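Local atomic coordinates of RavA (Legionella pneumophila str. Paris, PDB entry 6WO6), a protein that is a Legionella pneumophila effector linked to cell invasion, largely helical and elongated, whose molecular activity is not firmly established. Residues A[25-28]-A[29-32]; A[35-38]-A[39-42]; A[109-113]-A[114-118]. The protein carries 2 engineered substitutions. One frame throughout, in Å; residues are numbered along the deposited sequence.

Contact 1 of 3, residues A[25-28]-A[29-32]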
ATOM      1  N   ALA A  25       6.146 -40.035  12.189  1.00 72.97           N
ATOM      2  CA  ALA A  25       6.550 -39.538  13.502  1.00 70.18           C
ATOM      3  C   ALA A  25       5.339 -39.222  14.371  1.00 69.55           C
ATOM      4  O   ALA A  25       5.350 -39.479  15.580  1.00 69.60           O
ATOM      5  CB  ALA A  25       7.437 -38.305  13.346  1.00 67.63           C
ATOM      6  N   LEU A  26       4.281 -38.669  13.771  1.00 68.04           N
ATOM      7  CA  LEU A  26       3.074 -38.370  14.534  1.00 65.25           C
ATOM      8  C   LEU A  26       2.436 -39.640  15.085  1.00 66.75           C
ATOM      9  O   LEU A  26       1.938 -39.653  16.218  1.00 64.86           O
ATOM     10  CB  LEU A  26       2.081 -37.601  13.663  1.00 64.08           C
ATOM     11  CG  LEU A  26       2.363 -36.112  13.457  1.00 61.77           C
ATOM     12  CD1 LEU A  26       1.337 -35.489  12.524  1.00 60.51           C
ATOM     13  CD2 LEU A  26       2.371 -35.397  14.796  1.00 61.35           C
ATOM     14  N   ALA A  27       2.448 -40.722  14.302  1.00 70.03           N
ATOM     15  CA  ALA A  27       1.839 -41.969  14.757  1.00 73.32           C
ATOM     16  C   ALA A  27       2.696 -42.670  15.805  1.00 72.06           C
ATOM     17  O   ALA A  27       2.160 -43.281  16.736  1.00 71.57           O
ATOM     18  CB  ALA A  27       1.587 -42.895  13.566  1.00 77.31           C
ATOM     19  N   GLU A  28       4.024 -42.599  15.668  1.00 72.49           N
ATOM     20  CA  GLU A  28       4.903 -43.251  16.636  1.00 74.59           C
ATOM     21  C   GLU A  28       4.730 -42.666  18.031  1.00 70.31           C
ATOM     22  O   GLU A  28       4.790 -43.392  19.031  1.00 71.50           O
ATOM     23  CB  GLU A  28       6.362 -43.124  16.199  1.00 80.01           C
ATOM     24  CG  GLU A  28       6.731 -43.880  14.942  1.00 89.22           C
ATOM     25  CD  GLU A  28       8.128 -43.531  14.459  1.00 94.86           C
ATOM     26  OE1 GLU A  28       8.774 -42.664  15.086  1.00 94.64           O
ATOM     27  OE2 GLU A  28       8.581 -44.118  13.453  1.00 99.05           O
ATOM     28  N   ASN A  29       4.514 -41.354  18.119  1.00 65.31           N
ATOM     29  CA  ASN A  29       4.494 -40.642  19.387  1.00 61.97           C
ATOM     30  C   ASN A  29       3.081 -40.320  19.863  1.00 61.49           C
ATOM     31  O   ASN A  29       2.917 -39.473  20.746  1.00 58.81           O
ATOM     32  CB  ASN A  29       5.315 -39.357  19.272  1.00 60.13           C
ATOM     33  CG  ASN A  29       6.721 -39.608  18.755  1.00 62.34           C
ATOM     34  OD1 ASN A  29       7.651 -39.829  19.530  1.00 64.91           O
ATOM     35  ND2 ASN A  29       6.879 -39.576  17.439  1.00 62.68           N
ATOM     36  N   ARG A  30       2.066 -40.996  19.317  1.00 64.79           N
ATOM     37  CA  ARG A  30       0.679 -40.641  19.610  1.00 65.82           C
ATOM     38  C   ARG A  30       0.375 -40.737  21.101  1.00 66.39           C
ATOM     39  O   ARG A  30      -0.207 -39.817  21.688  1.00 65.14           O
ATOM     40  CB  ARG A  30      -0.269 -41.536  18.810  1.00 69.19           C
ATOM     41  CG  ARG A  30      -1.743 -41.343  19.142  1.00 71.97           C
ATOM     42  CD  ARG A  30      -2.629 -42.305  18.361  1.00 78.14           C
ATOM     43  NE  ARG A  30      -2.641 -42.004  16.931  1.00 81.20           N
ATOM     44  CZ  ARG A  30      -1.892 -42.624  16.025  1.00 83.34           C
ATOM     45  NH1 ARG A  30      -1.973 -42.275  14.747  1.00 82.92           N
ATOM     46  NH2 ARG A  30      -1.061 -43.592  16.392  1.00 84.81           N
ATOM     47  N   GLU A  31       0.762 -41.849  21.733  1.00 69.05           N
ATOM     48  CA  GLU A  31       0.432 -42.057  23.140  1.00 73.31           C
ATOM     49  C   GLU A  31       1.111 -41.018  24.028  1.00 72.16           C
ATOM     50  O   GLU A  31       0.456 -40.351  24.844  1.00 75.32           O
ATOM     51  CB  GLU A  31       0.825 -43.474  23.559  1.00 78.35           C
ATOM     52  CG  GLU A  31       0.444 -43.839  24.988  1.00 83.08           C
ATOM     53  CD  GLU A  31       0.877 -45.246  25.364  1.00 87.21           C
ATOM     54  OE1 GLU A  31       1.395 -45.964  24.481  1.00 87.98           O
ATOM     55  OE2 GLU A  31       0.701 -45.635  26.541  1.00 88.71           O
ATOM     56  N   GLU A  32       2.428 -40.855  23.872  1.00 68.09           N
ATOM     57  CA  GLU A  32       3.146 -39.885  24.690  1.00 64.94           C
ATOM     58  C   GLU A  32       2.729 -38.455  24.376  1.00 61.11           C
ATOM     59  O   GLU A  32       2.729 -37.606  25.274  1.00 60.30           O
ATOM     60  CB  GLU A  32       4.653 -40.058  24.513  1.00 66.16           C
ATOM     61  CG  GLU A  32       5.196 -41.340  25.129  1.00 70.40           C
ATOM     62  CD  GLU A  32       5.021 -41.384  26.640  1.00 75.09           C
ATOM     63  OE1 GLU A  32       5.243 -40.344  27.294  1.00 75.71           O
ATOM     64  OE2 GLU A  32       4.658 -42.453  27.174  1.00 78.23           O
TER
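N29 reaches back to A25 with both its backbone and its side chain. The backbone bond, N29 N to A25 O, is 3.3 Å long with an N-H...O angle of 146°. The amide nitrogen ND2 approaches the same oxygen; the bond is modelled as very short, so its exact length is doubtful at this resolution. With CG beside the backbone N and anti to the carbonyl carbon (chi1 -53°), the amide can turn ND2 back to A25 O. Its other end, OD1, accepts a weak hydrogen bond from F5 N near the chain's start, and the N29 side chain also rests on L10 of helix 7-11, so the amide is also in contact with the N-terminal segment.

That junction is a one-residue break between two consecutive short helices, 23-28 and 30-34: N29 is the first residue to leave helical backbone angles, and it occupies the N-cap position of the next helix without a side-chain capping bond.

At R30 the backbone N makes a weak bond to A27 O, 3.4 Å long. The arginine chain bends at chi3 (-68°), which brings the guanidinium alongside A27, NH1 standing 3.8 Å from A27 CB. NH2 comes within 3.3 Å of A27 O, but the angle is poor; NH1 instead hydrogen-bonds A67 O, in the loop after helix 54-66.

Contact 2 of 3, residues A[35-38]-A[39-42]. Engineered in segment 39-42: A40 (natural residue Glu), A41 (natural residue Lys).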
ATOM      1  N   LYS A  35      -0.316 -37.876  26.332  1.00 68.33           N
ATOM      2  CA  LYS A  35      -0.060 -37.720  27.761  1.00 70.74           C
ATOM      3  C   LYS A  35       0.353 -36.295  28.152  1.00 69.35           C
ATOM      4  O   LYS A  35       0.726 -36.073  29.309  1.00 69.14           O
ATOM      5  CB  LYS A  35       1.015 -38.713  28.215  1.00 72.64           C
ATOM      6  CG  LYS A  35       0.590 -40.171  28.132  1.00 77.40           C
ATOM      7  CD  LYS A  35       1.775 -41.107  28.324  1.00 80.54           C
ATOM      8  CE  LYS A  35       2.417 -40.927  29.689  1.00 84.03           C
ATOM      9  NZ  LYS A  35       3.506 -41.918  29.917  1.00 85.81           N
ATOM     10  N   LEU A  36       0.292 -35.333  27.234  1.00 68.97           N
ATOM     11  CA  LEU A  36       0.698 -33.962  27.517  1.00 69.56           C
ATOM     12  C   LEU A  36      -0.448 -33.161  28.123  1.00 72.88           C
ATOM     13  O   LEU A  36      -1.621 -33.380  27.807  1.00 75.13           O
ATOM     14  CB  LEU A  36       1.180 -33.261  26.244  1.00 66.35           C
ATOM     15  CG  LEU A  36       2.520 -33.657  25.623  1.00 64.15           C
ATOM     16  CD1 LEU A  36       2.676 -32.992  24.267  1.00 61.12           C
ATOM     17  CD2 LEU A  36       3.676 -33.277  26.533  1.00 64.20           C
ATOM     18  N   THR A  37      -0.093 -32.216  28.992  1.00 73.29           N
ATOM     19  CA  THR A  37      -1.083 -31.278  29.499  1.00 75.33           C
ATOM     20  C   THR A  37      -1.571 -30.379  28.367  1.00 75.06           C
ATOM     21  O   THR A  37      -0.922 -30.233  27.326  1.00 73.49           O
ATOM     22  CB  THR A  37      -0.505 -30.426  30.635  1.00 77.05           C
ATOM     23  OG1 THR A  37       0.197 -29.304  30.089  1.00 76.96           O
ATOM     24  CG2 THR A  37       0.454 -31.239  31.483  1.00 77.26           C
ATOM     25  N   ASN A  38      -2.735 -29.763  28.580  1.00 76.81           N
ATOM     26  CA  ASN A  38      -3.346 -28.971  27.518  1.00 76.70           C
ATOM     27  C   ASN A  38      -2.527 -27.723  27.204  1.00 74.44           C
ATOM     28  O   ASN A  38      -2.439 -27.315  26.041  1.00 72.63           O
ATOM     29  CB  ASN A  38      -4.780 -28.611  27.898  1.00 81.33           C
ATOM     30  CG  ASN A  38      -5.732 -29.777  27.720  1.00 85.20           C
ATOM     31  OD1 ASN A  38      -5.311 -30.900  27.431  1.00 85.72           O
ATOM     32  ND2 ASN A  38      -7.023 -29.519  27.893  1.00 87.66           N
ATOM     33  N   ASP A  39      -1.909 -27.111  28.217  1.00 75.09           N
ATOM     34  CA  ASP A  39      -1.032 -25.973  27.956  1.00 74.24           C
ATOM     35  C   ASP A  39       0.224 -26.406  27.210  1.00 70.60           C
ATOM     36  O   ASP A  39       0.628 -25.761  26.232  1.00 69.93           O
ATOM     37  CB  ASP A  39      -0.672 -25.279  29.270  1.00 78.77           C
ATOM     38  CG  ASP A  39      -1.861 -24.580  29.904  1.00 84.83           C
ATOM     39  OD1 ASP A  39      -2.569 -23.845  29.183  1.00 85.63           O
ATOM     40  OD2 ASP A  39      -2.092 -24.776  31.117  1.00 88.65           O
ATOM     41  N   ALA A  40       0.851 -27.501  27.648  1.00 67.88           N
ATOM     42  CA  ALA A  40       2.025 -28.009  26.947  1.00 63.36           C
ATOM     43  C   ALA A  40       1.672 -28.458  25.534  1.00 59.14           C
ATOM     44  O   ALA A  40       2.443 -28.232  24.595  1.00 55.72           O
ATOM     45  CB  ALA A  40       2.654 -29.155  27.737  1.00 62.58           C
ATOM     46  N   ALA A  41       0.506 -29.093  25.364  1.00 58.43           N
ATOM     47  CA  ALA A  41       0.079 -29.511  24.033  1.00 56.10           C
ATOM     48  C   ALA A  41      -0.155 -28.310  23.127  1.00 57.50           C
ATOM     49  O   ALA A  41       0.237 -28.325  21.954  1.00 58.77           O
ATOM     50  CB  ALA A  41      -1.185 -30.365  24.127  1.00 54.87           C
ATOM     51  N   LEU A  42      -0.790 -27.259  23.655  1.00 57.56           N
ATOM     52  CA  LEU A  42      -0.988 -26.039  22.880  1.00 56.28           C
ATOM     53  C   LEU A  42       0.346 -25.436  22.454  1.00 51.55           C
ATOM     54  O   LEU A  42       0.539 -25.096  21.280  1.00 51.65           O
ATOM     55  CB  LEU A  42      -1.800 -25.030  23.694  1.00 59.80           C
ATOM     56  CG  LEU A  42      -2.004 -23.644  23.073  1.00 61.35           C
ATOM     57  CD1 LEU A  42      -3.388 -23.527  22.449  1.00 61.68           C
ATOM     58  CD2 LEU A  42      -1.771 -22.542  24.104  1.00 63.84           C
TER
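Three bonds build the first turn of helix 38-51, two of them accepted by T37, just before it. A41 N donates to T37 O over 2.7 Å, its N-H...O angle 157°. One residue on, L42 N reaches N38 O at 2.9 Å. The third bond uses a side chain: A40 N points at T37 OG1 across 3.1 Å and is fairly straight, at 166°. A chi1 of 85° places that hydroxyl oxygen between the backbone N and the carbonyl carbon of T37, facing the helix start, while CG2 turns beside the backbone N.

The methyl of A40 adds a contact to the same oxygen, its CB 3.4 Å from T37 OG1. Farther out, L36 points its CB toward the helix, and its CB and CD2 meet the two engineered alanines: CD2 lies 4.4 Å from A40 CB, and CB lies 4.3 Å from A41 CB. On other neighbours, L36 rests against C7 of helix 7-11 and A41 against F77 of helix 77-92.

T37 is thus the N-cap of helix 38-51, a threonine hydroxyl capping the backbone N three residues ahead at the surface end of a helix in this all-helical fold.

Contact 3 of 3, residues A[109-113]-A[114-118]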
ATOM      1  N   LYS A 109     -16.379 -13.861   8.030  1.00102.84           N
ATOM      2  CA  LYS A 109     -16.227 -14.416   9.372  1.00102.48           C
ATOM      3  C   LYS A 109     -15.569 -15.793   9.336  1.00101.75           C
ATOM      4  O   LYS A 109     -15.842 -16.653  10.177  1.00104.18           O
ATOM      5  CB  LYS A 109     -17.569 -14.464  10.109  1.00105.57           C
ATOM      6  CG  LYS A 109     -18.436 -13.226   9.881  1.00106.11           C
ATOM      7  CD  LYS A 109     -18.975 -12.652  11.181  1.00106.85           C
ATOM      8  CE  LYS A 109     -17.955 -11.751  11.859  1.00103.85           C
ATOM      9  NZ  LYS A 109     -18.490 -11.167  13.121  1.00104.93           N
ATOM     10  N   GLU A 110     -14.698 -16.009   8.347  1.00 98.01           N
ATOM     11  CA  GLU A 110     -13.819 -17.170   8.333  1.00 95.65           C
ATOM     12  C   GLU A 110     -12.788 -17.121   9.448  1.00 89.11           C
ATOM     13  O   GLU A 110     -12.042 -18.090   9.627  1.00 86.50           O
ATOM     14  CB  GLU A 110     -13.113 -17.268   6.981  1.00 98.21           C
ATOM     15  CG  GLU A 110     -13.347 -18.564   6.229  1.00102.88           C
ATOM     16  CD  GLU A 110     -13.467 -18.342   4.731  1.00106.18           C
ATOM     17  OE1 GLU A 110     -14.582 -18.024   4.266  1.00108.74           O
ATOM     18  OE2 GLU A 110     -12.448 -18.471   4.019  1.00105.81           O
ATOM     19  N   PHE A 111     -12.722 -16.014  10.184  1.00 86.71           N
ATOM     20  CA  PHE A 111     -11.814 -15.847  11.314  1.00 84.54           C
ATOM     21  C   PHE A 111     -12.633 -16.031  12.586  1.00 86.52           C
ATOM     22  O   PHE A 111     -13.212 -15.084  13.122  1.00 85.79           O
ATOM     23  CB  PHE A 111     -11.130 -14.488  11.260  1.00 82.66           C
ATOM     24  CG  PHE A 111     -10.005 -14.423  10.274  1.00 81.12           C
ATOM     25  CD1 PHE A 111     -10.254 -14.488   8.911  1.00 82.06           C
ATOM     26  CD2 PHE A 111      -8.696 -14.305  10.707  1.00 78.89           C
ATOM     27  CE1 PHE A 111      -9.218 -14.437   7.998  1.00 80.80           C
ATOM     28  CE2 PHE A 111      -7.656 -14.252   9.801  1.00 78.76           C
ATOM     29  CZ  PHE A 111      -7.919 -14.317   8.442  1.00 79.56           C
ATOM     30  N   ASP A 112     -12.686 -17.276  13.056  1.00 88.79           N
ATOM     31  CA  ASP A 112     -13.440 -17.610  14.254  1.00 91.45           C
ATOM     32  C   ASP A 112     -12.911 -16.832  15.452  1.00 91.41           C
ATOM     33  O   ASP A 112     -11.705 -16.605  15.586  1.00 89.31           O
ATOM     34  CB  ASP A 112     -13.357 -19.117  14.513  1.00 91.99           C
ATOM     35  CG  ASP A 112     -13.910 -19.523  15.872  1.00 93.02           C
ATOM     36  OD1 ASP A 112     -14.709 -18.767  16.466  1.00 93.93           O
ATOM     37  OD2 ASP A 112     -13.536 -20.615  16.345  1.00 92.97           O
ATOM     38  N   GLY A 113     -13.831 -16.420  16.324  1.00 93.43           N
ATOM     39  CA  GLY A 113     -13.425 -15.710  17.524  1.00 91.70           C
ATOM     40  C   GLY A 113     -12.626 -16.585  18.471  1.00 89.55           C
ATOM     41  O   GLY A 113     -11.541 -16.205  18.918  1.00 87.39           O
ATOM     42  N   GLU A 114     -13.140 -17.779  18.777  1.00 89.87           N
ATOM     43  CA  GLU A 114     -12.483 -18.619  19.772  1.00 89.40           C
ATOM     44  C   GLU A 114     -11.273 -19.352  19.205  1.00 81.84           C
ATOM     45  O   GLU A 114     -10.344 -19.663  19.956  1.00 80.49           O
ATOM     46  CB  GLU A 114     -13.478 -19.617  20.376  1.00 96.46           C
ATOM     47  CG  GLU A 114     -13.921 -20.731  19.445  1.00100.50           C
ATOM     48  CD  GLU A 114     -14.752 -21.781  20.154  1.00106.92           C
ATOM     49  OE1 GLU A 114     -14.976 -21.637  21.376  1.00109.87           O
ATOM     50  OE2 GLU A 114     -15.177 -22.752  19.493  1.00109.22           O
ATOM     51  N   LEU A 115     -11.251 -19.630  17.900  1.00 77.99           N
ATOM     52  CA  LEU A 115     -10.064 -20.240  17.307  1.00 74.48           C
ATOM     53  C   LEU A 115      -8.862 -19.310  17.422  1.00 75.14           C
ATOM     54  O   LEU A 115      -7.771 -19.732  17.827  1.00 74.67           O
ATOM     55  CB  LEU A 115     -10.325 -20.605  15.844  1.00 70.27           C
ATOM     56  CG  LEU A 115      -9.120 -21.164  15.082  1.00 64.37           C
ATOM     57  CD1 LEU A 115      -8.603 -22.422  15.756  1.00 64.63           C
ATOM     58  CD2 LEU A 115      -9.462 -21.436  13.625  1.00 62.52           C
ATOM     59  N   PHE A 116      -9.045 -18.035  17.077  1.00 74.84           N
ATOM     60  CA  PHE A 116      -7.989 -17.038  17.205  1.00 71.97           C
ATOM     61  C   PHE A 116      -7.927 -16.417  18.595  1.00 75.45           C
ATOM     62  O   PHE A 116      -7.087 -15.543  18.830  1.00 76.57           O
ATOM     63  CB  PHE A 116      -8.167 -15.947  16.144  1.00 68.53           C
ATOM     64  CG  PHE A 116      -7.851 -16.407  14.749  1.00 64.70           C
ATOM     65  CD1 PHE A 116      -8.802 -17.070  13.994  1.00 65.23           C
ATOM     66  CD2 PHE A 116      -6.600 -16.189  14.198  1.00 62.21           C
ATOM     67  CE1 PHE A 116      -8.513 -17.502  12.715  1.00 64.19           C
ATOM     68  CE2 PHE A 116      -6.307 -16.618  12.919  1.00 61.35           C
ATOM     69  CZ  PHE A 116      -7.266 -17.276  12.177  1.00 62.11           C
ATOM     70  N   ASN A 117      -8.795 -16.839  19.513  1.00 78.55           N
ATOM     71  CA  ASN A 117      -8.697 -16.449  20.911  1.00 81.22           C
ATOM     72  C   ASN A 117      -7.878 -17.450  21.718  1.00 83.45           C
ATOM     73  O   ASN A 117      -7.083 -17.053  22.578  1.00 85.47           O
ATOM     74  CB  ASN A 117     -10.097 -16.305  21.514  1.00 84.33           C
ATOM     75  CG  ASN A 117     -10.072 -15.779  22.936  1.00 87.38           C
ATOM     76  OD1 ASN A 117      -9.222 -14.964  23.295  1.00 85.59           O
ATOM     77  ND2 ASN A 117     -11.010 -16.245  23.755  1.00 92.44           N
ATOM     78  N   ASN A 118      -8.058 -18.746  21.449  1.00 82.72           N
ATOM     79  CA  ASN A 118      -7.241 -19.765  22.096  1.00 82.87           C
ATOM     80  C   ASN A 118      -5.813 -19.740  21.568  1.00 82.73           C
ATOM     81  O   ASN A 118      -4.855 -19.843  22.343  1.00 86.39           O
ATOM     82  CB  ASN A 118      -7.862 -21.148  21.885  1.00 81.67           C
ATOM     83  CG  ASN A 118      -9.212 -21.292  22.560  1.00 81.86           C
ATOM     84  OD1 ASN A 118      -9.406 -20.847  23.691  1.00 83.34           O
ATOM     85  ND2 ASN A 118     -10.157 -21.918  21.866  1.00 80.89           N
TER
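An aspartate cap at the entry to helix 115-118 joins D112 to E114 and L115, with a phenylalanine pair packed beside it where the loop after helix 102-107 turns into the helix. The two carboxylate oxygens of D112 divide the work: OD1 accepts from E114 N at 3.0 Å, and OD2 accepts from L115 N at 2.9 Å. Both bonds are weak, their N-H...O angles being 142° and 134°. With CG anti to the backbone N, the carboxylate is carried forward over the backbone nitrogens of the turn. A third weak bond, F116 N to D112 O at 3.4 Å, continues the turn through the main chain.

OD2 also lies beside the flank of L115, where CB approaches the oxygen. E114 CG meets D112 OD2 as well, while the two carboxylate ends, their planes turned well away from each other, make a like-charge approach without touching, D112 OD2 and E114 OE2 standing 4.1 Å apart.

On the inner side, F111 and F116 form a near-parallel but strongly offset pair: the planes meet at 25°, the centroids are 5.0 Å apart, and the rings barely overlap. F111 CD2 sits over one face of the F116 ring near its rim, 3.6 Å from F116 CZ, while D112 O lies at the edge of that ring, near its plane, 3.3 Å from F116 CD1. I157 of helix 147-157 touches both phenylalanines; F116 also meets V87 and I91 of helix 77-92.

The chemistry is therefore split, with apolar rings packed among helices and a carboxylate accepting from two backbone N-H groups. Those groups probably stabilise the negative charge of D112, whereas the nearby E114 carboxylate would tend to raise the cost of both being ionised.

The three contacts follow in series along the N-terminal part of the chain, all on the same side of its centre. Contacts 1 and 2 nearly adjoin in sequence, with centres 14 Å apart, and the salt bridge E32 OE2 to K35 NZ spans the gap. Contact 3 is reached much later in sequence, yet it meets contact 2 through packing of L42 CD1 on N118 O, 4.0 Å apart, their centres 20 Å from each other. Contacts 1 and 3 remain separate, nearest atoms about 17 Å apart. Helix 77-92 bridges contacts 2 and 3, touching A41, L42, L115 and F116.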